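Local coordinates for protein GH3 beta-N-acetylglucosaminidase (Paenibacillaceae, PDB 6K5J) that hydrolyses beta-linked N-acetylglucosamine from the non-reducing ends of saccharides, as a family 3 glycoside hydrolase built on a TIM-barrel domain, at residues Ile82-Gly87 / His119-Glu124; Leu125-Ile130 / Asp354-Asp359; Glu167-Phe172 / Ala179-Phe184; Val96-Gly101 / Asn505-Met510. All coordinates share one frame; numbering follows the deposited sequence.

Contact 1: Ile82-Gly87 / His119-Glu124. With NAG (2-acetamido-2-deoxy-beta-D-glucopyranose), chain B.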
# COMPACT_ATOMS: atom_id res chain seq x y z
N ILE A 82 -0.68 10.09 -3.16
CA ILE A 82 -0.61 9.54 -1.81
C ILE A 82 -0.52 8.02 -1.94
O ILE A 82 -0.91 7.46 -2.96
CB ILE A 82 -1.88 9.98 -1.00
CG1 ILE A 82 -1.75 9.64 0.49
CG2 ILE A 82 -3.16 9.34 -1.59
CD1 ILE A 82 -2.87 10.24 1.33
N ASP A 83 0.01 7.35 -0.91
CA ASP A 83 -0.03 5.88 -0.84
C ASP A 83 -1.16 5.44 0.08
O ASP A 83 -0.94 4.97 1.20
CB ASP A 83 1.30 5.31 -0.34
CG ASP A 83 2.45 5.64 -1.23
OD1 ASP A 83 2.34 5.38 -2.45
OD2 ASP A 83 3.46 6.15 -0.70
N GLN A 84 -2.39 5.60 -0.39
CA GLN A 84 -3.56 5.19 0.39
C GLN A 84 -4.12 3.89 -0.18
O GLN A 84 -5.17 3.83 -0.83
CB GLN A 84 -4.60 6.33 0.40
CG GLN A 84 -5.68 6.18 1.47
CD GLN A 84 -5.23 6.65 2.85
OE1 GLN A 84 -4.04 6.70 3.17
NE2 GLN A 84 -6.20 6.99 3.69
N GLU A 85 -3.37 2.80 0.09
CA GLU A 85 -3.71 1.49 -0.47
C GLU A 85 -4.90 0.86 0.25
O GLU A 85 -5.69 0.15 -0.38
CB GLU A 85 -2.50 0.54 -0.40
CG GLU A 85 -1.28 1.06 -1.17
CD GLU A 85 -0.03 0.21 -1.01
OE1 GLU A 85 -0.15 -0.99 -0.65
OE2 GLU A 85 1.09 0.73 -1.27
N GLY A 86 -5.05 1.13 1.54
CA GLY A 86 -6.02 0.46 2.38
C GLY A 86 -5.36 -0.52 3.33
O GLY A 86 -4.19 -0.88 3.20
N GLY A 87 -6.14 -0.96 4.32
CA GLY A 87 -5.63 -1.91 5.29
C GLY A 87 -4.32 -1.55 5.99
O GLY A 87 -4.30 -0.66 6.84
N HIS A 119 -13.81 2.77 -3.82
CA HIS A 119 -14.64 3.96 -4.04
C HIS A 119 -14.75 4.80 -2.76
O HIS A 119 -14.79 6.03 -2.83
CB HIS A 119 -16.02 3.57 -4.54
CG HIS A 119 -16.83 4.74 -5.01
ND1 HIS A 119 -16.58 5.38 -6.20
CD2 HIS A 119 -17.89 5.37 -4.46
CE1 HIS A 119 -17.45 6.37 -6.36
NE2 HIS A 119 -18.25 6.39 -5.31
N ILE A 120 -14.80 4.16 -1.60
CA ILE A 120 -14.77 4.92 -0.35
C ILE A 120 -13.44 5.66 -0.23
O ILE A 120 -13.42 6.87 0.06
CB ILE A 120 -15.00 4.00 0.86
CG1 ILE A 120 -16.46 3.56 0.94
CG2 ILE A 120 -14.59 4.72 2.14
CD1 ILE A 120 -16.67 2.44 1.97
N ILE A 121 -12.32 4.95 -0.41
CA ILE A 121 -11.02 5.62 -0.35
C ILE A 121 -10.98 6.80 -1.32
O ILE A 121 -10.55 7.90 -0.96
CB ILE A 121 -9.88 4.63 -0.65
CG1 ILE A 121 -9.68 3.64 0.50
CG2 ILE A 121 -8.57 5.41 -0.92
CD1 ILE A 121 -8.76 2.44 0.13
N GLY A 122 -11.39 6.56 -2.56
CA GLY A 122 -11.26 7.59 -3.58
C GLY A 122 -12.19 8.77 -3.34
O GLY A 122 -11.83 9.92 -3.60
N SER A 123 -13.40 8.50 -2.86
CA SER A 123 -14.34 9.57 -2.55
C SER A 123 -13.79 10.47 -1.46
O SER A 123 -13.89 11.70 -1.54
CB SER A 123 -15.68 8.99 -2.08
OG SER A 123 -16.39 8.47 -3.19
N GLU A 124 -13.22 9.86 -0.43
CA GLU A 124 -12.68 10.64 0.67
C GLU A 124 -11.41 11.38 0.24
O GLU A 124 -11.22 12.55 0.60
CB GLU A 124 -12.46 9.73 1.87
CG GLU A 124 -13.79 9.06 2.31
CD GLU A 124 -13.70 8.26 3.60
OE1 GLU A 124 -12.58 7.93 4.03
OE2 GLU A 124 -14.77 7.93 4.18
C1 NAG B . 7.97 3.02 -2.64
C2 NAG B . 6.89 1.91 -2.70
C3 NAG B . 5.67 2.36 -3.52
C4 NAG B . 5.19 3.74 -3.09
C5 NAG B . 6.35 4.71 -3.17
C6 NAG B . 6.00 6.13 -2.77
C7 NAG B . 7.33 -0.52 -2.75
C8 NAG B . 7.98 -1.64 -3.52
N2 NAG B . 7.46 0.70 -3.28
O1 NAG B . 8.89 2.67 -1.67
O3 NAG B . 4.61 1.42 -3.36
O4 NAG B . 4.14 4.18 -3.94
O5 NAG B . 7.37 4.27 -2.27
O6 NAG B . 5.75 6.22 -1.37
O7 NAG B . 6.71 -0.72 -1.71
O HOH W 1 -8.91 7.72 2.09
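Ile121 presents two methyl branches to the loop 82-87, one to Gln84 and one to the backbone of Glu85 and Gly86, a classic beta bulge. CG2 meets the side-chain CG of Gln84 at 3.8 Å and also lies against its carbonyl O. The other branch starts beside the backbone N (chi1 -72°) and then runs extended, which carries CD1 to 3.9 Å from Glu85 O and 4.1 Å from Gly86 CA. A CB on Gly86 would crowd CD1 and also the preceding carbonyl. Gln84 bends at chi2 (81°), turning its amide away from the methyls; OE1 takes Arg91 N, NE2 gives to Leu92 O and lies 3.2 Å from a water that bonds weakly to Ile121 O. On the far side of the loop, Asp83 OD1 accepts O4 of the bound N-acetylglucosamine at 2.6 Å, while Glu85 pairs with Lys182 and Arg152. With an alanine in place of Ile121, both outer methyls are lost and a gap would probably open behind Gln84 and Gly86, giving the sugar-facing loop less backing. The loop follows strand 79-81; around it, Ile121 of helix 111-127 also touches Asn133 of strand 132-133 and Phe172 of helix 158-174.

Contact 2: Leu125-Ile130 / Asp354-Asp359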
# COMPACT_ATOMS: atom_id res chain seq x y z
N LEU A 125 -10.55 10.74 -0.55
CA LEU A 125 -9.36 11.43 -1.03
C LEU A 125 -9.74 12.65 -1.86
O LEU A 125 -9.19 13.74 -1.67
CB LEU A 125 -8.47 10.50 -1.85
CG LEU A 125 -7.72 9.37 -1.13
CD1 LEU A 125 -6.89 8.56 -2.13
CD2 LEU A 125 -6.85 9.90 0.01
N ARG A 126 -10.69 12.48 -2.79
CA ARG A 126 -11.06 13.59 -3.66
C ARG A 126 -11.65 14.75 -2.86
O ARG A 126 -11.39 15.92 -3.17
CB ARG A 126 -12.05 13.11 -4.73
CG ARG A 126 -12.25 14.08 -5.90
CD ARG A 126 -10.93 14.36 -6.63
NE ARG A 126 -10.94 15.66 -7.29
CZ ARG A 126 -10.80 15.85 -8.61
NH1 ARG A 126 -10.62 14.82 -9.42
NH2 ARG A 126 -10.84 17.08 -9.10
N ALA A 127 -12.41 14.44 -1.81
CA ALA A 127 -12.92 15.48 -0.92
C ALA A 127 -11.79 16.25 -0.24
O ALA A 127 -12.01 17.39 0.18
CB ALA A 127 -13.84 14.86 0.13
N LEU A 128 -10.60 15.66 -0.14
CA LEU A 128 -9.45 16.34 0.45
C LEU A 128 -8.57 17.01 -0.60
O LEU A 128 -7.48 17.48 -0.25
CB LEU A 128 -8.62 15.35 1.27
CG LEU A 128 -9.38 14.57 2.35
CD1 LEU A 128 -8.40 13.73 3.16
CD2 LEU A 128 -10.16 15.49 3.26
N GLY A 129 -9.00 17.07 -1.86
CA GLY A 129 -8.18 17.67 -2.90
C GLY A 129 -7.11 16.75 -3.45
O GLY A 129 -6.26 17.21 -4.23
N ILE A 130 -7.12 15.49 -3.06
CA ILE A 130 -6.18 14.49 -3.59
C ILE A 130 -6.82 13.86 -4.82
O ILE A 130 -7.95 13.35 -4.76
CB ILE A 130 -5.85 13.44 -2.52
CG1 ILE A 130 -5.14 14.11 -1.35
CG2 ILE A 130 -5.03 12.30 -3.11
CD1 ILE A 130 -5.24 13.33 -0.03
N ASP A 354 -13.90 18.20 11.89
CA ASP A 354 -14.83 17.46 11.04
C ASP A 354 -14.26 16.09 10.67
O ASP A 354 -13.04 15.90 10.57
CB ASP A 354 -15.13 18.23 9.76
CG ASP A 354 -16.15 19.34 9.97
OD1 ASP A 354 -16.71 19.45 11.08
OD2 ASP A 354 -16.38 20.10 9.01
N THR A 355 -15.16 15.13 10.44
CA THR A 355 -14.79 13.80 10.00
C THR A 355 -15.58 13.43 8.75
O THR A 355 -16.70 13.90 8.53
CB THR A 355 -15.05 12.75 11.08
OG1 THR A 355 -14.62 11.47 10.62
CG2 THR A 355 -16.54 12.68 11.41
N LEU A 356 -14.97 12.58 7.91
CA LEU A 356 -15.67 12.02 6.76
C LEU A 356 -16.31 10.68 7.07
O LEU A 356 -17.01 10.13 6.21
CB LEU A 356 -14.71 11.86 5.57
CG LEU A 356 -14.04 13.15 5.07
CD1 LEU A 356 -13.16 12.83 3.85
CD2 LEU A 356 -15.08 14.21 4.74
N VAL A 357 -16.06 10.13 8.26
CA VAL A 357 -16.63 8.84 8.64
C VAL A 357 -18.14 8.96 8.73
O VAL A 357 -18.67 9.94 9.26
CB VAL A 357 -16.03 8.38 9.97
CG1 VAL A 357 -16.71 7.11 10.49
CG2 VAL A 357 -14.51 8.16 9.84
N THR A 358 -18.85 7.97 8.19
CA THR A 358 -20.30 7.85 8.34
C THR A 358 -20.65 6.46 8.85
O THR A 358 -19.89 5.50 8.68
CB THR A 358 -21.07 8.11 7.02
OG1 THR A 358 -20.79 7.07 6.07
CG2 THR A 358 -20.72 9.48 6.41
N ASP A 359 -21.83 6.34 9.47
CA ASP A 359 -22.29 5.02 9.90
C ASP A 359 -22.40 4.08 8.72
O ASP A 359 -22.04 2.90 8.82
CB ASP A 359 -23.63 5.14 10.63
CG ASP A 359 -23.53 5.91 11.93
OD1 ASP A 359 -22.41 6.05 12.46
OD2 ASP A 359 -24.58 6.36 12.42
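Leu356 is the residue of segment 354-359 that meets Ala127 and Leu128, where helix 111-127 runs out. The segment begins with Asp354, whose OD2 accepts Ser351 N. Thr355 makes an ST turn: its OG1 accepts Val357 N at 3.1 Å, nearly straight at 165°, and this fold of the backbone presents Leu356 to the helix. With CG beside its own backbone N (chi1 -59°) and the chain extended beyond, Leu356 puts CD1 4.1 Å from Leu128 CD2 and 4.3 Å from Ala127 CB; the two leucine side chains lie alongside each other, pointing opposite ways. Its carbonyl O receives Lys361 NZ, and its backbone pairs with Gly95. Val357 turns to the neighbouring loop 96-101, and Thr358 is the N-cap of helix 359-372, its OG1 accepting Lys361 N. Across from Leu356, helix 111-127 closes in a Schellman motif: Gly129, at positive phi, gives its N to Arg126 O at 3.0 Å, and Ile130 N reaches Leu125 O, also at 3.0 Å. Leu350 and Leu92 pack beside Leu128. No hydrogen bond joins the segments: this is a small, partly exposed apolar join, which rests on van der Waals contact between methyl groups, without a directional bond.

Contact 3: Glu167-Phe172 / Ala179-Phe184. With NAG (2-acetamido-2-deoxy-beta-D-glucopyranose), chain B.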
# COMPACT_ATOMS: atom_id res chain seq x y z
N GLU A 167 -11.48 -3.85 -10.51
CA GLU A 167 -12.60 -3.19 -9.84
C GLU A 167 -12.11 -2.10 -8.89
O GLU A 167 -12.79 -1.08 -8.72
CB GLU A 167 -13.45 -4.22 -9.11
CG GLU A 167 -14.43 -4.94 -10.06
CD GLU A 167 -15.37 -3.94 -10.75
OE1 GLU A 167 -16.34 -3.52 -10.10
OE2 GLU A 167 -15.13 -3.57 -11.92
N ALA A 168 -10.95 -2.31 -8.25
CA ALA A 168 -10.39 -1.24 -7.42
C ALA A 168 -10.03 -0.03 -8.27
O ALA A 168 -10.31 1.12 -7.88
CB ALA A 168 -9.17 -1.74 -6.65
N VAL A 169 -9.41 -0.26 -9.43
CA VAL A 169 -9.13 0.83 -10.37
C VAL A 169 -10.40 1.60 -10.69
O VAL A 169 -10.42 2.84 -10.66
CB VAL A 169 -8.48 0.28 -11.65
CG1 VAL A 169 -8.44 1.38 -12.73
CG2 VAL A 169 -7.07 -0.22 -11.36
N ARG A 170 -11.47 0.88 -11.02
CA ARG A 170 -12.73 1.54 -11.37
C ARG A 170 -13.31 2.32 -10.19
O ARG A 170 -13.83 3.43 -10.38
CB ARG A 170 -13.74 0.50 -11.87
CG ARG A 170 -14.98 1.11 -12.52
CD ARG A 170 -15.80 0.04 -13.25
NE ARG A 170 -16.44 -0.89 -12.32
CZ ARG A 170 -17.61 -0.67 -11.74
NH1 ARG A 170 -18.28 0.45 -11.98
NH2 ARG A 170 -18.11 -1.57 -10.90
N GLY A 171 -13.24 1.77 -8.98
CA GLY A 171 -13.73 2.50 -7.82
C GLY A 171 -12.97 3.79 -7.56
O GLY A 171 -13.56 4.82 -7.23
N PHE A 172 -11.63 3.75 -7.69
CA PHE A 172 -10.84 4.97 -7.55
C PHE A 172 -11.22 5.98 -8.64
O PHE A 172 -11.48 7.15 -8.35
CB PHE A 172 -9.34 4.66 -7.64
CG PHE A 172 -8.76 3.94 -6.45
CD1 PHE A 172 -9.07 4.33 -5.15
CD2 PHE A 172 -7.89 2.87 -6.64
CE1 PHE A 172 -8.53 3.66 -4.07
CE2 PHE A 172 -7.35 2.17 -5.56
CZ PHE A 172 -7.68 2.57 -4.27
N ALA A 179 -6.06 6.21 -10.68
CA ALA A 179 -5.46 5.00 -10.14
C ALA A 179 -4.09 4.77 -10.76
O ALA A 179 -3.85 5.08 -11.93
CB ALA A 179 -6.35 3.78 -10.39
N THR A 180 -3.18 4.19 -9.96
CA THR A 180 -1.82 3.88 -10.39
C THR A 180 -1.56 2.42 -10.03
O THR A 180 -1.20 2.12 -8.89
CB THR A 180 -0.78 4.78 -9.73
OG1 THR A 180 -1.16 6.15 -9.85
CG2 THR A 180 0.62 4.58 -10.37
N VAL A 181 -1.71 1.51 -11.00
CA VAL A 181 -1.43 0.11 -10.70
C VAL A 181 0.08 -0.09 -10.56
O VAL A 181 0.87 0.51 -11.30
CB VAL A 181 -2.05 -0.82 -11.76
CG1 VAL A 181 -3.57 -0.75 -11.64
CG2 VAL A 181 -1.60 -0.44 -13.18
N LYS A 182 0.48 -0.94 -9.61
CA LYS A 182 1.89 -1.09 -9.27
C LYS A 182 2.12 -2.52 -8.79
O LYS A 182 1.18 -3.20 -8.39
CB LYS A 182 2.30 -0.03 -8.21
CG LYS A 182 1.63 -0.21 -6.82
CD LYS A 182 1.98 0.99 -5.90
CE LYS A 182 1.55 0.74 -4.44
NZ LYS A 182 1.78 1.97 -3.59
N HIS A 183 3.37 -3.01 -8.85
CA HIS A 183 4.57 -2.36 -9.35
C HIS A 183 5.02 -3.11 -10.61
O HIS A 183 5.53 -4.24 -10.52
CB HIS A 183 5.70 -2.40 -8.30
CG HIS A 183 5.32 -1.82 -6.97
ND1 HIS A 183 4.58 -2.51 -6.03
CD2 HIS A 183 5.61 -0.62 -6.40
CE1 HIS A 183 4.43 -1.77 -4.95
NE2 HIS A 183 5.04 -0.61 -5.15
N PHE A 184 4.84 -2.49 -11.77
CA PHE A 184 4.98 -3.19 -13.05
C PHE A 184 6.45 -3.56 -13.31
O PHE A 184 7.34 -2.73 -13.10
CB PHE A 184 4.44 -2.31 -14.18
CG PHE A 184 4.52 -2.95 -15.54
CD1 PHE A 184 5.64 -2.79 -16.34
CD2 PHE A 184 3.46 -3.71 -16.03
CE1 PHE A 184 5.72 -3.39 -17.60
CE2 PHE A 184 3.51 -4.30 -17.29
CZ PHE A 184 4.65 -4.15 -18.07
C1 NAG B . 7.97 3.02 -2.64
C2 NAG B . 6.89 1.91 -2.70
C3 NAG B . 5.67 2.36 -3.52
C4 NAG B . 5.19 3.74 -3.09
C5 NAG B . 6.35 4.71 -3.17
C6 NAG B . 6.00 6.13 -2.77
C7 NAG B . 7.33 -0.52 -2.75
C8 NAG B . 7.98 -1.64 -3.52
N2 NAG B . 7.46 0.70 -3.28
O1 NAG B . 8.89 2.67 -1.67
O3 NAG B . 4.61 1.42 -3.36
O4 NAG B . 4.14 4.18 -3.94
O5 NAG B . 7.37 4.27 -2.27
O6 NAG B . 5.75 6.22 -1.37
O7 NAG B . 6.71 -0.72 -1.71
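Val169 and Val181 join helix 158-174 to strand 178-184, consecutive elements of the TIM-barrel domain: a short loop returns the chain from helix to strand, and the two segments run nearly antiparallel (157°) with axes 8.5 Å apart. The tight part is purely apolar. Val169 CG2 presses on Val181 CG1 at 3.6 Å, the side chains crossing at about a right angle, while Val169 CG1 lies 4.0 Å from Ala179 CB. Phe172 adds its CB to that same methyl, its ring meeting it obliquely. On the helix face turned to solvent the chemistry changes: Arg170 grips Glu167 side-on, NH2 to OE1 at 2.8 Å and NE to OE2 at 3.0 Å, both carboxylate oxygens lying close to the guanidinium plane. Beyond the packed residues, the strand delivers Lys182 and His183, joined by a cis peptide, to the bound N-acetylglucosamine. They open the Lys-His-Phe-Pro-Gly-His-Gly sequence characteristic of family 3 N-acetylglucosaminidases, consistent with a sugar-binding subsite. Extended beyond CG, Lys182 brings NZ to 2.9 Å from O3 of the sugar. His183 ND1 is held by Asp139, which fixes the ring, and NE2 meets O3 at 2.7 Å. Replacing His183 by an alanine removes the imidazole, and would probably leave O3 without one partner and the acetamido methyl without its flat backing. Lys182 CG covers one face of that imidazole; over the other stands C8 of the sugar, 3.5 Å above the ring plane.

Contact 4: Val96-Gly101 / Asn505-Met510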
# COMPACT_ATOMS: atom_id res chain seq x y z
N VAL A 96 -11.13 9.75 8.51
CA VAL A 96 -11.50 9.05 7.29
C VAL A 96 -11.78 7.59 7.64
O VAL A 96 -11.43 7.11 8.72
CB VAL A 96 -10.41 9.14 6.19
CG1 VAL A 96 -10.08 10.60 5.90
CG2 VAL A 96 -9.16 8.38 6.61
N THR A 97 -12.46 6.91 6.72
CA THR A 97 -12.77 5.49 6.90
C THR A 97 -11.50 4.67 6.76
O THR A 97 -10.76 4.82 5.78
CB THR A 97 -13.78 5.04 5.84
OG1 THR A 97 -14.91 5.92 5.86
CG2 THR A 97 -14.26 3.62 6.10
N VAL A 98 -11.27 3.76 7.70
CA VAL A 98 -10.19 2.79 7.57
C VAL A 98 -10.77 1.62 6.78
O VAL A 98 -11.66 0.91 7.25
CB VAL A 98 -9.64 2.35 8.93
CG1 VAL A 98 -8.52 1.33 8.75
CG2 VAL A 98 -9.11 3.56 9.68
N VAL A 99 -10.28 1.44 5.55
CA VAL A 99 -10.85 0.51 4.60
C VAL A 99 -10.02 -0.77 4.63
O VAL A 99 -8.79 -0.68 4.79
CB VAL A 99 -10.89 1.17 3.21
CG1 VAL A 99 -11.10 0.17 2.12
CG2 VAL A 99 -11.96 2.28 3.18
N PRO A 100 -10.61 -1.96 4.50
CA PRO A 100 -9.80 -3.19 4.43
C PRO A 100 -8.81 -3.15 3.27
O PRO A 100 -9.07 -2.57 2.22
CB PRO A 100 -10.84 -4.28 4.21
CG PRO A 100 -12.09 -3.73 4.78
CD PRO A 100 -12.05 -2.26 4.48
N GLY A 101 -7.67 -3.81 3.49
CA GLY A 101 -6.60 -3.81 2.52
C GLY A 101 -6.69 -5.01 1.58
O GLY A 101 -7.61 -5.82 1.66
N ASN A 505 -4.71 -5.38 11.00
CA ASN A 505 -5.16 -5.07 12.36
C ASN A 505 -6.11 -3.88 12.39
O ASN A 505 -6.16 -3.14 13.38
CB ASN A 505 -3.96 -4.85 13.29
CG ASN A 505 -3.18 -3.59 12.94
OD1 ASN A 505 -3.44 -2.93 11.95
ND2 ASN A 505 -2.19 -3.26 13.78
N THR A 506 -6.85 -3.67 11.30
CA THR A 506 -7.80 -2.57 11.19
C THR A 506 -8.95 -2.73 12.18
O THR A 506 -9.21 -3.83 12.67
CB THR A 506 -8.39 -2.53 9.78
OG1 THR A 506 -9.04 -3.78 9.52
CG2 THR A 506 -7.30 -2.30 8.75
N PRO A 507 -9.70 -1.64 12.45
CA PRO A 507 -10.86 -1.78 13.34
C PRO A 507 -11.85 -2.83 12.87
O PRO A 507 -12.30 -3.65 13.68
CB PRO A 507 -11.46 -0.36 13.33
CG PRO A 507 -10.29 0.53 13.12
CD PRO A 507 -9.42 -0.23 12.13
N SER A 508 -12.20 -2.83 11.57
CA SER A 508 -13.22 -3.76 11.10
C SER A 508 -12.73 -5.20 11.09
O SER A 508 -13.53 -6.12 11.28
CB SER A 508 -13.71 -3.35 9.71
OG SER A 508 -12.69 -3.48 8.74
N ALA A 509 -11.43 -5.42 10.86
CA ALA A 509 -10.90 -6.78 10.89
C ALA A 509 -10.90 -7.33 12.31
O ALA A 509 -11.19 -8.51 12.53
CB ALA A 509 -9.48 -6.83 10.31
N MET A 510 -10.60 -6.48 13.29
CA MET A 510 -10.60 -6.95 14.67
C MET A 510 -12.02 -7.15 15.19
O MET A 510 -12.26 -8.06 16.00
CB MET A 510 -9.80 -5.99 15.55
CG MET A 510 -8.30 -5.93 15.19
SD MET A 510 -7.45 -7.54 15.30
CE MET A 510 -7.51 -8.17 13.60
O HOH W 2 -11.72 -0.79 9.43
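Val98 of the barrel-domain loop 96-101 packs on Thr506 and Pro507, the N-cap and first turn of helix 507-517, which follows the last strand of the mixed sheet of the second domain. Van der Waals contacts carry most of this interface. Val98 CG1, anti to the backbone N (chi1 180°), reaches Thr506 CG2 and Pro507 CD at 3.8 Å each, crossing the proline at about a right angle and the threonine more obliquely. Further along, Pro100 CG lies 4.0 Å from Ser508 OG, and its ring also rests on Val365, Ile368 and Ser369 of helix 359-372.

Hydrogen bonds around the helix start form the second group. Thr506 OG1, set between its backbone N and carbonyl carbon (chi1 59°), caps the helix by accepting Ala509 N at 3.2 Å and is bonded as well to Glu504 OE2. Glu504 OE1 in turn takes Gly101 N, so one carboxylate links the capping residue to the loop. Ser508 OG pairs with Ser369 OG.

No direct hydrogen bond crosses between the segments; water does that work. A single water molecule gives a hydrogen to Val98 O at 2.8 Å and accepts Ser508 N, in the first turn of the helix, at 3.0 Å.

How the contacts relate
Helix 111-127 is the common element: contact 1 uses residues 119-124 and contact 2 the end that follows directly, with centres 10 Å apart. Contact 3 lies on helix 158-174 and strand 178-184 of the barrel domain, its centre about 11 Å from that of contact 1; both reach the same N-acetylglucosamine, and the Glu85-Lys182 salt bridge joins them. Contacts 4 and 1 have centres about 12 Å apart and are tied through Thr97 with Glu124 and Gly87 with Val99; contact 4 joins the barrel to the second domain. Along the chain, contacts 2 and 3 are nested within the loop closed by contact 4, whereas contacts 1 and 4 alternate. A chain of touching residues thus runs from the sugar-facing loop to the boundary between the domains.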